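Local coordinates for protein 2-keto acid:ferredoxin oxidoreductase subunit alpha (PDB 4WBX) that probably catalyses, as the alpha subunit of a 2-oxoacid:ferredoxin oxidoreductase, the CoA-dependent oxidation of 2-oxoglutarate to succinyl-CoA and carbon dioxide with ferredoxin as electron acceptor, at residues E175-P180 with E272-N277; T47-I52 with M91-G96; V117-Q122 with L183-E188; F15-P20 with I198-E203; A36-Y41 with L58-V63. All coordinates share one frame; numbering follows the deposited sequence.

Contact 1. Residues E175-P180 with E272-N277; sequences EKYRTP and EKIEKN
Lys273 reaches across to the backbone of 175-180 and gives two hydrogen bonds from one ammonium group. Lys273 NZ lies 2.8 Å from Tyr177 O, almost in line with the carbonyl bond. Lys273 NZ is also 3.0 Å from Arg178 O, where it stands above the carbonyl plane. The lysine chain leaves with CG anti to the backbone N and bends at chi3 (55°), which brings NZ to both oxygens. The Tyr177 ring meets Lys273 O at its edge, with Tyr177 CD1 3.4 Å from that oxygen. Ile274 CD1 packs against Tyr177 CD1 at 3.8 Å. Further out, Glu113 forms a salt bridge with Lys273 NZ, and Asp280 takes a hydrogen bond with Tyr177 OH. A methionine in place of Lys273 would probably leave both carbonyls without this donor and Glu113 without its charged mate. Both carbonyls come from the turn where helix 160-176 ends in a Schellman motif, with Arg178 as its positive-phi residue; Lys273 of helix 267-275 grips that turn.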
# COMPACT_ATOMS: atom_id res chain seq x y z
N GLU A 175 -5.01 -19.06 -19.33
CA GLU A 175 -3.84 -19.65 -19.94
C GLU A 175 -3.87 -19.44 -21.45
O GLU A 175 -2.88 -19.04 -22.05
CB GLU A 175 -3.76 -21.14 -19.61
CG GLU A 175 -3.38 -21.41 -18.16
CD GLU A 175 -1.91 -21.13 -17.87
OE1 GLU A 175 -1.10 -21.12 -18.82
OE2 GLU A 175 -1.55 -20.93 -16.69
N LYS A 176 -5.01 -19.74 -22.05
CA LYS A 176 -5.13 -19.73 -23.50
C LYS A 176 -4.89 -18.34 -24.05
O LYS A 176 -4.21 -18.18 -25.06
CB LYS A 176 -6.51 -20.22 -23.93
CG LYS A 176 -6.79 -20.09 -25.41
CD LYS A 176 -8.16 -20.71 -25.76
CE LYS A 176 -8.53 -20.49 -27.23
NZ LYS A 176 -9.98 -20.68 -27.53
N TYR A 177 -5.43 -17.33 -23.39
CA TYR A 177 -5.29 -15.97 -23.86
C TYR A 177 -4.26 -15.23 -23.05
O TYR A 177 -4.11 -14.03 -23.19
CB TYR A 177 -6.63 -15.24 -23.79
CG TYR A 177 -7.62 -15.75 -24.81
CD1 TYR A 177 -7.98 -14.97 -25.91
CD2 TYR A 177 -8.20 -17.01 -24.68
CE1 TYR A 177 -8.89 -15.43 -26.85
CE2 TYR A 177 -9.12 -17.47 -25.61
CZ TYR A 177 -9.46 -16.68 -26.69
OH TYR A 177 -10.37 -17.15 -27.62
N ARG A 178 -3.53 -15.96 -22.21
CA ARG A 178 -2.46 -15.37 -21.41
C ARG A 178 -2.91 -14.05 -20.78
O ARG A 178 -2.32 -13.00 -21.01
CB ARG A 178 -1.21 -15.16 -22.27
CG ARG A 178 -0.57 -16.44 -22.79
CD ARG A 178 0.43 -17.02 -21.79
NE ARG A 178 1.39 -16.02 -21.30
CZ ARG A 178 2.33 -16.26 -20.38
NH1 ARG A 178 2.46 -17.48 -19.86
NH2 ARG A 178 3.14 -15.28 -20.00
N THR A 179 -3.99 -14.10 -20.03
CA THR A 179 -4.58 -12.90 -19.46
C THR A 179 -5.04 -13.14 -18.01
O THR A 179 -5.23 -14.29 -17.61
CB THR A 179 -5.78 -12.44 -20.28
OG1 THR A 179 -6.47 -11.42 -19.56
CG2 THR A 179 -6.73 -13.59 -20.47
N PRO A 180 -5.21 -12.06 -17.22
CA PRO A 180 -5.90 -12.30 -15.95
C PRO A 180 -7.34 -12.64 -16.22
O PRO A 180 -7.86 -12.16 -17.23
CB PRO A 180 -5.80 -10.96 -15.22
CG PRO A 180 -4.72 -10.22 -15.90
CD PRO A 180 -4.70 -10.69 -17.32
N GLU A 272 -6.85 -6.82 -28.78
CA GLU A 272 -7.46 -7.57 -29.87
C GLU A 272 -7.49 -9.05 -29.56
O GLU A 272 -8.36 -9.76 -30.03
CB GLU A 272 -6.72 -7.30 -31.18
CG GLU A 272 -7.05 -5.95 -31.76
CD GLU A 272 -6.33 -5.68 -33.06
OE1 GLU A 272 -5.36 -6.39 -33.39
OE2 GLU A 272 -6.76 -4.74 -33.76
N LYS A 273 -6.52 -9.49 -28.76
CA LYS A 273 -6.44 -10.86 -28.25
C LYS A 273 -7.81 -11.28 -27.71
O LYS A 273 -8.36 -12.33 -28.05
CB LYS A 273 -5.38 -10.93 -27.16
CG LYS A 273 -4.93 -12.30 -26.77
CD LYS A 273 -3.69 -12.21 -25.88
CE LYS A 273 -3.93 -11.32 -24.65
NZ LYS A 273 -2.91 -11.50 -23.56
N ILE A 274 -8.36 -10.40 -26.88
CA ILE A 274 -9.62 -10.64 -26.24
C ILE A 274 -10.76 -10.22 -27.15
O ILE A 274 -11.61 -11.05 -27.50
CB ILE A 274 -9.72 -9.88 -24.88
CG1 ILE A 274 -8.56 -10.26 -23.97
CG2 ILE A 274 -11.03 -10.18 -24.21
CD1 ILE A 274 -8.27 -11.75 -23.95
N GLU A 275 -10.79 -8.94 -27.53
CA GLU A 275 -11.98 -8.37 -28.19
C GLU A 275 -12.29 -8.95 -29.57
O GLU A 275 -13.43 -8.91 -30.02
CB GLU A 275 -11.86 -6.86 -28.30
CG GLU A 275 -12.23 -6.15 -27.01
CD GLU A 275 -13.74 -6.12 -26.79
OE1 GLU A 275 -14.19 -6.06 -25.61
OE2 GLU A 275 -14.47 -6.13 -27.79
N LYS A 276 -11.28 -9.51 -30.23
CA LYS A 276 -11.51 -10.12 -31.53
C LYS A 276 -12.02 -11.56 -31.36
O LYS A 276 -12.49 -12.18 -32.31
CB LYS A 276 -10.24 -10.04 -32.40
CG LYS A 276 -9.86 -11.27 -33.22
CD LYS A 276 -8.86 -10.92 -34.33
CE LYS A 276 -9.52 -10.11 -35.44
NZ LYS A 276 -10.60 -10.88 -36.15
N ASN A 277 -11.99 -12.08 -30.13
CA ASN A 277 -12.44 -13.45 -29.90
C ASN A 277 -13.64 -13.60 -28.97
O ASN A 277 -13.75 -14.58 -28.23
CB ASN A 277 -11.27 -14.29 -29.37
CG ASN A 277 -10.21 -14.50 -30.42
OD1 ASN A 277 -10.33 -14.01 -31.54
ND2 ASN A 277 -9.16 -15.23 -30.08

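Contact 2. Residues T47-I52 with M91-G96; sequences TPASEI and MTATSG
Ala49 and Ile52 bring their side chains down on Ala93, and this side of the contact is buried methyl packing. Ala49 CB lies 4.4 Å from Ala93 CB and 4.3 Å from Thr94 N. Ile52 CD1 comes to the same methyl, at 4.3 Å from Ala93 CB. One small residue of the strand thus receives two side chains, one from the loop just before helix 50-59 and one from its first turn. Tyr41 and Val119, on the two neighbouring strands, also touch Ile52, so the group is buried on the sheet. Toward Thr47 the character changes. Pro48, which follows a cis peptide bond, sets its CD 4.0 Å from Ser95 OG, and Thr47 O is equally far from that hydroxyl. With OG anti to the backbone N (chi1 -178°), the Ser95 hydroxyl is placed to bond Val121 O on the next strand. Thr47 is exposed, and its side chain starts away from 91-96. The two segments are held together by van der Waals packing alone. This is the layering of an alpha/beta fold of the thiamine diphosphate-binding type: a loop and first helical turn cover the C-terminal end of a parallel strand.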
# COMPACT_ATOMS: atom_id res chain seq x y z
N THR A 47 -14.93 -11.84 4.85
CA THR A 47 -16.26 -12.28 4.44
C THR A 47 -16.71 -11.53 3.18
O THR A 47 -16.60 -10.31 3.09
CB THR A 47 -17.31 -12.09 5.60
OG1 THR A 47 -16.69 -12.39 6.86
CG2 THR A 47 -18.52 -13.01 5.41
N PRO A 48 -17.23 -12.26 2.19
CA PRO A 48 -17.47 -13.71 2.17
C PRO A 48 -16.50 -14.49 1.28
O PRO A 48 -16.93 -15.41 0.58
CB PRO A 48 -18.89 -13.79 1.62
CG PRO A 48 -18.94 -12.67 0.66
CD PRO A 48 -17.98 -11.59 1.12
N ALA A 49 -15.22 -14.12 1.31
CA ALA A 49 -14.19 -14.84 0.57
C ALA A 49 -13.43 -15.78 1.51
O ALA A 49 -12.83 -16.76 1.07
CB ALA A 49 -13.22 -13.84 -0.12
N SER A 50 -13.49 -15.48 2.80
CA SER A 50 -12.80 -16.24 3.84
C SER A 50 -13.13 -17.74 3.84
O SER A 50 -12.38 -18.54 4.42
CB SER A 50 -13.11 -15.66 5.23
OG SER A 50 -14.50 -15.51 5.45
N GLU A 51 -14.23 -18.14 3.20
CA GLU A 51 -14.55 -19.56 3.05
C GLU A 51 -13.75 -20.19 1.90
O GLU A 51 -13.39 -21.37 1.99
CB GLU A 51 -16.05 -19.77 2.83
CG GLU A 51 -16.95 -19.41 4.02
CD GLU A 51 -17.24 -17.91 4.12
OE1 GLU A 51 -16.66 -17.14 3.33
OE2 GLU A 51 -18.04 -17.52 5.00
N ILE A 52 -13.49 -19.41 0.84
CA ILE A 52 -12.60 -19.82 -0.25
C ILE A 52 -11.23 -20.10 0.33
O ILE A 52 -10.57 -21.10 0.00
CB ILE A 52 -12.46 -18.74 -1.37
CG1 ILE A 52 -13.81 -18.40 -2.00
CG2 ILE A 52 -11.46 -19.17 -2.47
CD1 ILE A 52 -13.72 -17.62 -3.28
N MET A 91 -4.12 -17.95 -8.00
CA MET A 91 -5.40 -17.26 -7.76
C MET A 91 -5.37 -16.45 -6.48
O MET A 91 -4.67 -16.81 -5.54
CB MET A 91 -6.54 -18.28 -7.71
CG MET A 91 -7.75 -17.92 -6.87
SD MET A 91 -8.93 -19.29 -6.93
CE MET A 91 -7.67 -20.56 -6.82
N THR A 92 -6.12 -15.35 -6.46
CA THR A 92 -6.37 -14.62 -5.21
C THR A 92 -7.88 -14.46 -5.14
O THR A 92 -8.59 -14.94 -6.02
CB THR A 92 -5.60 -13.23 -5.15
OG1 THR A 92 -5.86 -12.57 -3.91
CG2 THR A 92 -6.03 -12.32 -6.26
N ALA A 93 -8.37 -13.79 -4.10
CA ALA A 93 -9.79 -13.64 -3.87
C ALA A 93 -10.01 -12.48 -2.93
O ALA A 93 -9.25 -12.30 -2.00
CB ALA A 93 -10.35 -14.89 -3.29
N THR A 94 -11.05 -11.68 -3.16
CA THR A 94 -11.16 -10.44 -2.40
C THR A 94 -12.58 -9.91 -2.43
O THR A 94 -13.44 -10.45 -3.12
CB THR A 94 -10.19 -9.35 -2.95
OG1 THR A 94 -10.15 -8.21 -2.06
CG2 THR A 94 -10.65 -8.88 -4.32
N SER A 95 -12.81 -8.83 -1.69
CA SER A 95 -14.14 -8.26 -1.62
C SER A 95 -14.13 -6.76 -1.40
O SER A 95 -13.53 -6.26 -0.46
CB SER A 95 -14.92 -8.92 -0.50
OG SER A 95 -16.24 -8.41 -0.45
N GLY A 96 -14.83 -6.04 -2.25
CA GLY A 96 -15.14 -4.67 -1.93
C GLY A 96 -13.95 -3.78 -2.16
O GLY A 96 -13.31 -3.83 -3.21

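Contact 3. Residues V117-Q122 with L183-E188; sequences VIVDVQ and LLTDAE
Leu183 N bonds to Ile118 O at 2.8 Å, one rung of a parallel ladder that starts earlier in the strands. Asp120 N to Leu183 O, Thr185 N to Asp120 O and Gln122 N to Thr185 O continue it. A weak bond from Ala187 N to Gln122 O, at 3.1 Å, carries it into the next helix. The Gln122 side chain adds a bond: from Gln122 NE2 to Thr185 O it is 3.0 Å long and nearly straight (175°). Gln122 N, 2.7 Å from Thr185 O, and Gln122 NE2 reach that oxygen from opposite faces of its plane. OE1 of the same amide takes a hydrogen bond from Asp138 N, which fixes the amide's rotation. Apolar packing lies on one face: Val119 CG2 meets Leu183 CD2 at 4.0 Å, and Val121 lies alongside Thr185. On the other, the Leu184 CD1 methyl packs beside polar groups, 3.3 Å from Asp120 OD2 and 3.4 Å from Gln122 NE2. Helix 160-176 packs on the Leu183 side and leads into strand 180-186. The strands are neighbours in the parallel part of the mixed central sheet of an alpha/beta fold.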
# COMPACT_ATOMS: atom_id res chain seq x y z
N VAL A 117 -5.90 -15.80 -11.95
CA VAL A 117 -7.34 -15.71 -11.74
C VAL A 117 -7.67 -14.89 -10.48
O VAL A 117 -7.06 -15.09 -9.44
CB VAL A 117 -7.96 -17.11 -11.63
CG1 VAL A 117 -9.43 -17.02 -11.26
CG2 VAL A 117 -7.74 -17.92 -12.93
N ILE A 118 -8.64 -14.00 -10.57
CA ILE A 118 -9.05 -13.20 -9.43
C ILE A 118 -10.54 -13.42 -9.15
O ILE A 118 -11.35 -13.38 -10.07
CB ILE A 118 -8.81 -11.71 -9.69
CG1 ILE A 118 -7.32 -11.46 -9.83
CG2 ILE A 118 -9.38 -10.84 -8.55
CD1 ILE A 118 -6.98 -10.55 -10.93
N VAL A 119 -10.89 -13.68 -7.89
CA VAL A 119 -12.27 -13.77 -7.53
C VAL A 119 -12.69 -12.52 -6.77
O VAL A 119 -12.17 -12.24 -5.69
CB VAL A 119 -12.56 -15.01 -6.67
CG1 VAL A 119 -14.02 -15.02 -6.23
CG2 VAL A 119 -12.25 -16.25 -7.45
N ASP A 120 -13.63 -11.78 -7.32
CA ASP A 120 -14.22 -10.66 -6.58
C ASP A 120 -15.58 -11.10 -6.06
O ASP A 120 -16.53 -11.28 -6.82
CB ASP A 120 -14.35 -9.40 -7.46
CG ASP A 120 -15.06 -8.25 -6.74
OD1 ASP A 120 -15.00 -8.19 -5.50
OD2 ASP A 120 -15.67 -7.40 -7.41
N VAL A 121 -15.67 -11.30 -4.76
CA VAL A 121 -16.91 -11.72 -4.16
C VAL A 121 -17.69 -10.49 -3.72
O VAL A 121 -17.40 -9.92 -2.66
CB VAL A 121 -16.69 -12.63 -2.97
CG1 VAL A 121 -18.00 -13.27 -2.59
CG2 VAL A 121 -15.68 -13.70 -3.31
N GLN A 122 -18.68 -10.10 -4.51
CA GLN A 122 -19.42 -8.86 -4.28
C GLN A 122 -20.25 -8.87 -2.99
O GLN A 122 -20.66 -9.92 -2.52
CB GLN A 122 -20.32 -8.57 -5.47
CG GLN A 122 -19.65 -7.72 -6.52
CD GLN A 122 -20.33 -7.81 -7.88
OE1 GLN A 122 -20.61 -6.78 -8.50
NE2 GLN A 122 -20.55 -9.04 -8.36
N LEU A 183 -13.37 -13.72 -11.94
CA LEU A 183 -14.60 -14.43 -11.67
C LEU A 183 -15.41 -13.53 -10.78
O LEU A 183 -15.12 -13.39 -9.60
CB LEU A 183 -14.33 -15.76 -10.98
CG LEU A 183 -15.55 -16.58 -10.59
CD1 LEU A 183 -16.27 -17.04 -11.83
CD2 LEU A 183 -15.10 -17.77 -9.77
N LEU A 184 -16.41 -12.88 -11.35
CA LEU A 184 -17.15 -11.89 -10.59
C LEU A 184 -18.42 -12.49 -9.95
O LEU A 184 -19.43 -12.76 -10.62
CB LEU A 184 -17.48 -10.72 -11.51
CG LEU A 184 -18.25 -9.60 -10.82
CD1 LEU A 184 -17.44 -9.05 -9.66
CD2 LEU A 184 -18.62 -8.53 -11.83
N THR A 185 -18.38 -12.71 -8.64
CA THR A 185 -19.51 -13.36 -7.99
C THR A 185 -20.04 -12.52 -6.82
O THR A 185 -19.67 -11.35 -6.67
CB THR A 185 -19.12 -14.77 -7.51
OG1 THR A 185 -20.31 -15.52 -7.22
CG2 THR A 185 -18.25 -14.71 -6.26
N ASP A 186 -20.92 -13.11 -6.01
CA ASP A 186 -21.57 -12.41 -4.91
C ASP A 186 -21.64 -13.31 -3.69
O ASP A 186 -21.43 -14.51 -3.80
CB ASP A 186 -22.98 -11.96 -5.30
CG ASP A 186 -23.88 -13.11 -5.69
OD1 ASP A 186 -24.47 -13.73 -4.79
OD2 ASP A 186 -23.99 -13.41 -6.90
N ALA A 187 -21.92 -12.71 -2.53
CA ALA A 187 -21.95 -13.41 -1.25
C ALA A 187 -22.95 -14.56 -1.22
O ALA A 187 -22.72 -15.59 -0.60
CB ALA A 187 -22.28 -12.42 -0.15
N GLU A 188 -24.08 -14.36 -1.89
CA GLU A 188 -25.14 -15.34 -1.83
C GLU A 188 -24.76 -16.60 -2.59
O GLU A 188 -24.83 -17.69 -2.03
CB GLU A 188 -26.43 -14.76 -2.37
CG GLU A 188 -27.61 -15.63 -2.06
CD GLU A 188 -28.89 -14.84 -1.93
OE1 GLU A 188 -29.84 -15.14 -2.70
OE2 GLU A 188 -28.95 -13.93 -1.07

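Contact 4. Residues F15-P20 with I198-E203; sequences FPVGEP and IPNPDE
The amide of Asn200 turns its oxygen to Val17 and Gly18. Asn200 OD1 lies 3.1 Å from Gly18 CA and 3.2 Å from Val17 CG2. The valine and asparagine side chains cross at about a right angle. At the Pro201 ring, Pro201 CD lies 4.0 Å from Val17 CG2. Val17 has CG2 between the backbone N and the carbonyl carbon (chi1 -59° for CG1), which points this methyl at both partners. Ile198 CD1 comes to Pro16 O at 3.5 Å, while its CG2 packs on Val17 CG1. The backbones are joined by a G1 beta bulge: Gly18 and Glu19 both face Ile198. Glu19 N bonds to Ile198 O at 3.0 Å, and Ile198 N returns a bond to Glu19 O at 3.3 Å. Gly18 N makes weak bonds to Ile198 O and Pro199 O. Gly18 has positive phi, and a side chain there would run into Asn200 OD1. Within 198-203, Asn200 N bonds to Glu203 OE2, met from above the carboxylate plane. A glycine in place of Asn200 would probably open a gap beside Val17 CG2 and Gly18 CA. The contact lies at the surface, at one end of the two-stranded antiparallel sheet of 19-23 and 194-198. The Ile198 side chain touches Arg31 and Leu35 of helix 25-36 and Phe164 of helix 160-176.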
# COMPACT_ATOMS: atom_id res chain seq x y z
N PHE A 15 -11.17 -34.38 -1.81
CA PHE A 15 -12.60 -34.12 -1.78
C PHE A 15 -13.24 -35.08 -2.78
O PHE A 15 -12.52 -35.72 -3.55
CB PHE A 15 -12.93 -32.64 -2.10
CG PHE A 15 -12.21 -32.07 -3.31
CD1 PHE A 15 -12.62 -32.38 -4.60
CD2 PHE A 15 -11.13 -31.20 -3.15
CE1 PHE A 15 -11.97 -31.86 -5.71
CE2 PHE A 15 -10.47 -30.68 -4.25
CZ PHE A 15 -10.89 -31.00 -5.53
N PRO A 16 -14.56 -35.22 -2.74
CA PRO A 16 -15.28 -36.08 -3.70
C PRO A 16 -15.15 -35.65 -5.16
O PRO A 16 -15.40 -34.49 -5.49
CB PRO A 16 -16.75 -35.95 -3.25
CG PRO A 16 -16.78 -34.78 -2.29
CD PRO A 16 -15.44 -34.80 -1.64
N VAL A 17 -14.77 -36.59 -6.02
CA VAL A 17 -14.77 -36.36 -7.47
C VAL A 17 -15.55 -37.44 -8.22
O VAL A 17 -15.76 -38.55 -7.71
CB VAL A 17 -13.35 -36.31 -8.03
CG1 VAL A 17 -12.57 -35.21 -7.36
CG2 VAL A 17 -12.64 -37.64 -7.83
N GLY A 18 -15.98 -37.11 -9.43
CA GLY A 18 -16.72 -38.05 -10.26
C GLY A 18 -18.10 -38.36 -9.71
O GLY A 18 -18.60 -39.46 -9.93
N GLU A 19 -18.71 -37.41 -9.02
CA GLU A 19 -20.02 -37.63 -8.44
C GLU A 19 -20.69 -36.33 -8.01
O GLU A 19 -20.01 -35.37 -7.68
CB GLU A 19 -19.90 -38.57 -7.23
CG GLU A 19 -19.11 -38.01 -6.07
CD GLU A 19 -18.60 -39.10 -5.13
OE1 GLU A 19 -19.16 -40.22 -5.17
OE2 GLU A 19 -17.64 -38.84 -4.38
N PRO A 20 -22.02 -36.31 -8.02
CA PRO A 20 -22.76 -35.17 -7.46
C PRO A 20 -22.38 -34.97 -6.01
O PRO A 20 -22.01 -35.93 -5.34
CB PRO A 20 -24.21 -35.60 -7.58
CG PRO A 20 -24.23 -36.59 -8.68
CD PRO A 20 -22.91 -37.29 -8.66
N ILE A 198 -19.37 -32.86 -9.73
CA ILE A 198 -17.92 -32.76 -9.89
C ILE A 198 -17.38 -33.91 -10.71
O ILE A 198 -17.40 -35.04 -10.26
CB ILE A 198 -17.22 -32.75 -8.55
CG1 ILE A 198 -17.71 -31.57 -7.72
CG2 ILE A 198 -15.71 -32.75 -8.74
CD1 ILE A 198 -17.37 -31.69 -6.25
N PRO A 199 -16.90 -33.63 -11.93
CA PRO A 199 -16.39 -34.72 -12.78
C PRO A 199 -15.10 -35.36 -12.26
O PRO A 199 -14.46 -34.82 -11.36
CB PRO A 199 -16.13 -34.01 -14.12
CG PRO A 199 -17.07 -32.86 -14.10
CD PRO A 199 -17.04 -32.38 -12.68
N ASN A 200 -14.74 -36.51 -12.82
CA ASN A 200 -13.45 -37.09 -12.49
C ASN A 200 -12.39 -36.34 -13.27
O ASN A 200 -12.64 -35.90 -14.38
CB ASN A 200 -13.39 -38.60 -12.80
CG ASN A 200 -13.35 -39.46 -11.53
OD1 ASN A 200 -13.85 -39.08 -10.47
ND2 ASN A 200 -12.72 -40.63 -11.64
N PRO A 201 -11.20 -36.18 -12.66
CA PRO A 201 -10.07 -35.43 -13.20
C PRO A 201 -9.89 -35.48 -14.72
O PRO A 201 -9.72 -34.43 -15.35
CB PRO A 201 -8.88 -36.08 -12.50
CG PRO A 201 -9.43 -36.38 -11.15
CD PRO A 201 -10.90 -36.71 -11.33
N ASP A 202 -9.97 -36.67 -15.30
CA ASP A 202 -9.69 -36.82 -16.72
C ASP A 202 -10.92 -36.64 -17.59
O ASP A 202 -10.88 -36.94 -18.78
CB ASP A 202 -9.04 -38.18 -16.99
CG ASP A 202 -7.64 -38.26 -16.42
OD1 ASP A 202 -6.93 -37.23 -16.47
OD2 ASP A 202 -7.24 -39.34 -15.92
N GLU A 203 -12.01 -36.15 -17.02
CA GLU A 203 -13.14 -35.76 -17.84
C GLU A 203 -13.08 -34.25 -18.05
O GLU A 203 -13.98 -33.66 -18.65
CB GLU A 203 -14.48 -36.18 -17.20
CG GLU A 203 -14.43 -37.42 -16.30
CD GLU A 203 -15.81 -37.91 -15.83
OE1 GLU A 203 -16.84 -37.55 -16.45
OE2 GLU A 203 -15.87 -38.65 -14.82

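Contact 5. Residues A36-Y41 with L58-V63; sequences AGCRFY and LYMPLV
Arg39 and Met60 mark the closest approach of the two backbones, with CA atoms 6.9 Å apart. Segment 36-41 leaves helix 25-36 through a Schellman motif at Gly37, whose positive phi (128°) suits glycine, and then enters strand 40-43. Segment 58-63 comes off helix 50-59 into a 3-10 turn at 60-62, closed by bonds from Leu62 N to Tyr59 O and from Val63 N to Met60 O. Met60 bridges the gap. Its chain bends at chi2 and chi3, bringing the thioether end against the backbone at Cys38 and Arg39, which leads into strand 40-43, and against Tyr41 CB. Met60 CE lies 3.5 Å from Cys38 O, 3.8 Å from Cys38 SG and 3.9 Å from Tyr41 CB. Met60 SD lies 3.8 Å from Arg39 CA. The second patch is at Val63, whose CG2 sits over one face of the guanidinium, 3.2 Å from Arg39 NE and 3.4 Å from Arg39 NH2. The two side chains cross at about a right angle. Arg39 NH1 bonds to Ile34 O of helix 25-36 and weakly to Cys38 O of its own segment. Beyond, Phe40 packs on Gly82 of the second subunit, another copy of this protein. Met60 also touches Val67 of strand 66-69. The contact thus joins the end of the helix to the start of the first strand in the beta-alpha-beta unit 40-43, 50-59, 66-69.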
# COMPACT_ATOMS: atom_id res chain seq x y z
N ALA A 36 -8.39 -27.73 -11.64
CA ALA A 36 -7.91 -27.00 -12.82
C ALA A 36 -6.38 -26.97 -12.89
O ALA A 36 -5.80 -26.84 -13.97
CB ALA A 36 -8.46 -25.58 -12.84
N GLY A 37 -5.73 -27.06 -11.75
CA GLY A 37 -4.28 -27.15 -11.71
C GLY A 37 -3.62 -26.14 -10.79
O GLY A 37 -2.40 -26.14 -10.60
N CYS A 38 -4.44 -25.27 -10.21
CA CYS A 38 -3.95 -24.24 -9.30
C CYS A 38 -3.33 -24.80 -8.04
O CYS A 38 -4.00 -25.44 -7.23
CB CYS A 38 -5.09 -23.31 -8.92
SG CYS A 38 -4.65 -22.24 -7.56
N ARG A 39 -2.04 -24.52 -7.87
CA ARG A 39 -1.31 -24.91 -6.67
C ARG A 39 -0.71 -23.72 -5.96
O ARG A 39 0.21 -23.87 -5.16
CB ARG A 39 -0.21 -25.90 -7.02
CG ARG A 39 -0.76 -27.13 -7.70
CD ARG A 39 -1.58 -27.93 -6.72
NE ARG A 39 -2.15 -29.12 -7.34
CZ ARG A 39 -3.27 -29.12 -8.06
NH1 ARG A 39 -3.94 -27.99 -8.24
NH2 ARG A 39 -3.71 -30.26 -8.59
N PHE A 40 -1.23 -22.54 -6.26
CA PHE A 40 -0.89 -21.34 -5.50
C PHE A 40 -2.16 -20.53 -5.26
O PHE A 40 -2.87 -20.15 -6.19
CB PHE A 40 0.14 -20.50 -6.21
CG PHE A 40 0.68 -19.36 -5.37
CD1 PHE A 40 1.83 -19.52 -4.62
CD2 PHE A 40 0.03 -18.13 -5.35
CE1 PHE A 40 2.33 -18.49 -3.85
CE2 PHE A 40 0.52 -17.11 -4.59
CZ PHE A 40 1.67 -17.29 -3.84
N TYR A 41 -2.45 -20.27 -3.99
CA TYR A 41 -3.55 -19.40 -3.64
C TYR A 41 -2.99 -18.38 -2.68
O TYR A 41 -2.28 -18.75 -1.75
CB TYR A 41 -4.71 -20.18 -3.01
CG TYR A 41 -5.84 -19.31 -2.53
CD1 TYR A 41 -6.97 -19.12 -3.30
CD2 TYR A 41 -5.79 -18.67 -1.28
CE1 TYR A 41 -8.00 -18.32 -2.86
CE2 TYR A 41 -6.82 -17.87 -0.84
CZ TYR A 41 -7.92 -17.70 -1.64
OH TYR A 41 -8.97 -16.91 -1.23
N LEU A 58 -7.50 -25.80 3.75
CA LEU A 58 -7.74 -27.18 4.09
C LEU A 58 -7.22 -28.14 3.02
O LEU A 58 -6.50 -29.09 3.33
CB LEU A 58 -9.24 -27.38 4.29
CG LEU A 58 -9.69 -28.71 4.87
CD1 LEU A 58 -9.12 -28.84 6.25
CD2 LEU A 58 -11.20 -28.71 4.87
N TYR A 59 -7.57 -27.87 1.76
CA TYR A 59 -7.31 -28.79 0.65
C TYR A 59 -5.89 -28.69 0.05
O TYR A 59 -5.26 -29.71 -0.25
CB TYR A 59 -8.34 -28.54 -0.46
CG TYR A 59 -9.78 -28.79 -0.07
CD1 TYR A 59 -10.10 -29.63 0.99
CD2 TYR A 59 -10.83 -28.20 -0.78
CE1 TYR A 59 -11.42 -29.87 1.34
CE2 TYR A 59 -12.16 -28.44 -0.43
CZ TYR A 59 -12.45 -29.28 0.63
OH TYR A 59 -13.75 -29.53 1.01
N MET A 60 -5.41 -27.47 -0.13
CA MET A 60 -4.17 -27.22 -0.88
C MET A 60 -2.89 -27.88 -0.31
O MET A 60 -2.02 -28.29 -1.09
CB MET A 60 -3.94 -25.71 -1.00
CG MET A 60 -2.96 -25.32 -2.07
SD MET A 60 -3.59 -25.57 -3.73
CE MET A 60 -4.13 -23.90 -4.13
N PRO A 61 -2.74 -27.98 1.04
CA PRO A 61 -1.55 -28.69 1.51
C PRO A 61 -1.56 -30.17 1.16
O PRO A 61 -0.50 -30.80 1.09
CB PRO A 61 -1.61 -28.50 3.03
CG PRO A 61 -2.42 -27.27 3.23
CD PRO A 61 -3.46 -27.33 2.15
N LEU A 62 -2.75 -30.71 0.93
CA LEU A 62 -2.90 -32.13 0.65
C LEU A 62 -2.84 -32.43 -0.84
O LEU A 62 -3.15 -33.54 -1.26
CB LEU A 62 -4.21 -32.65 1.22
CG LEU A 62 -4.35 -32.52 2.73
CD1 LEU A 62 -5.71 -33.02 3.19
CD2 LEU A 62 -3.23 -33.26 3.44
N VAL A 63 -2.46 -31.43 -1.63
CA VAL A 63 -2.28 -31.65 -3.06
C VAL A 63 -0.88 -31.13 -3.46
O VAL A 63 -0.54 -31.07 -4.64
CB VAL A 63 -3.43 -30.99 -3.88
CG1 VAL A 63 -3.53 -29.49 -3.61
CG2 VAL A 63 -3.33 -31.31 -5.37

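Overall arrangement
Contacts 2, 3 and 5 share the central mixed sheet, where strands 40-43, 90-94, 116-122 and 180-186 lie side by side in that order. Contacts 2 and 3 are closest, with centres about 7 Å apart, and touch through Thr94 with Val119 and Pro48 with Ala187. Contacts 2 and 5 share helix 50-59, and their segments alternate along the chain. Contact 4 lies about 16 Å from contact 5 between centres and meets it through Phe15 and Tyr59. Contacts 2, 3 and 5 all fall between its two segments. Contact 1 sits about 20 Å from contact 3 between centres. Contacts 2, 3 and 5 build the sheet and its helix layer; contact 4 fastens the N-terminal segment at the surface, and contact 1 joins two helix ends.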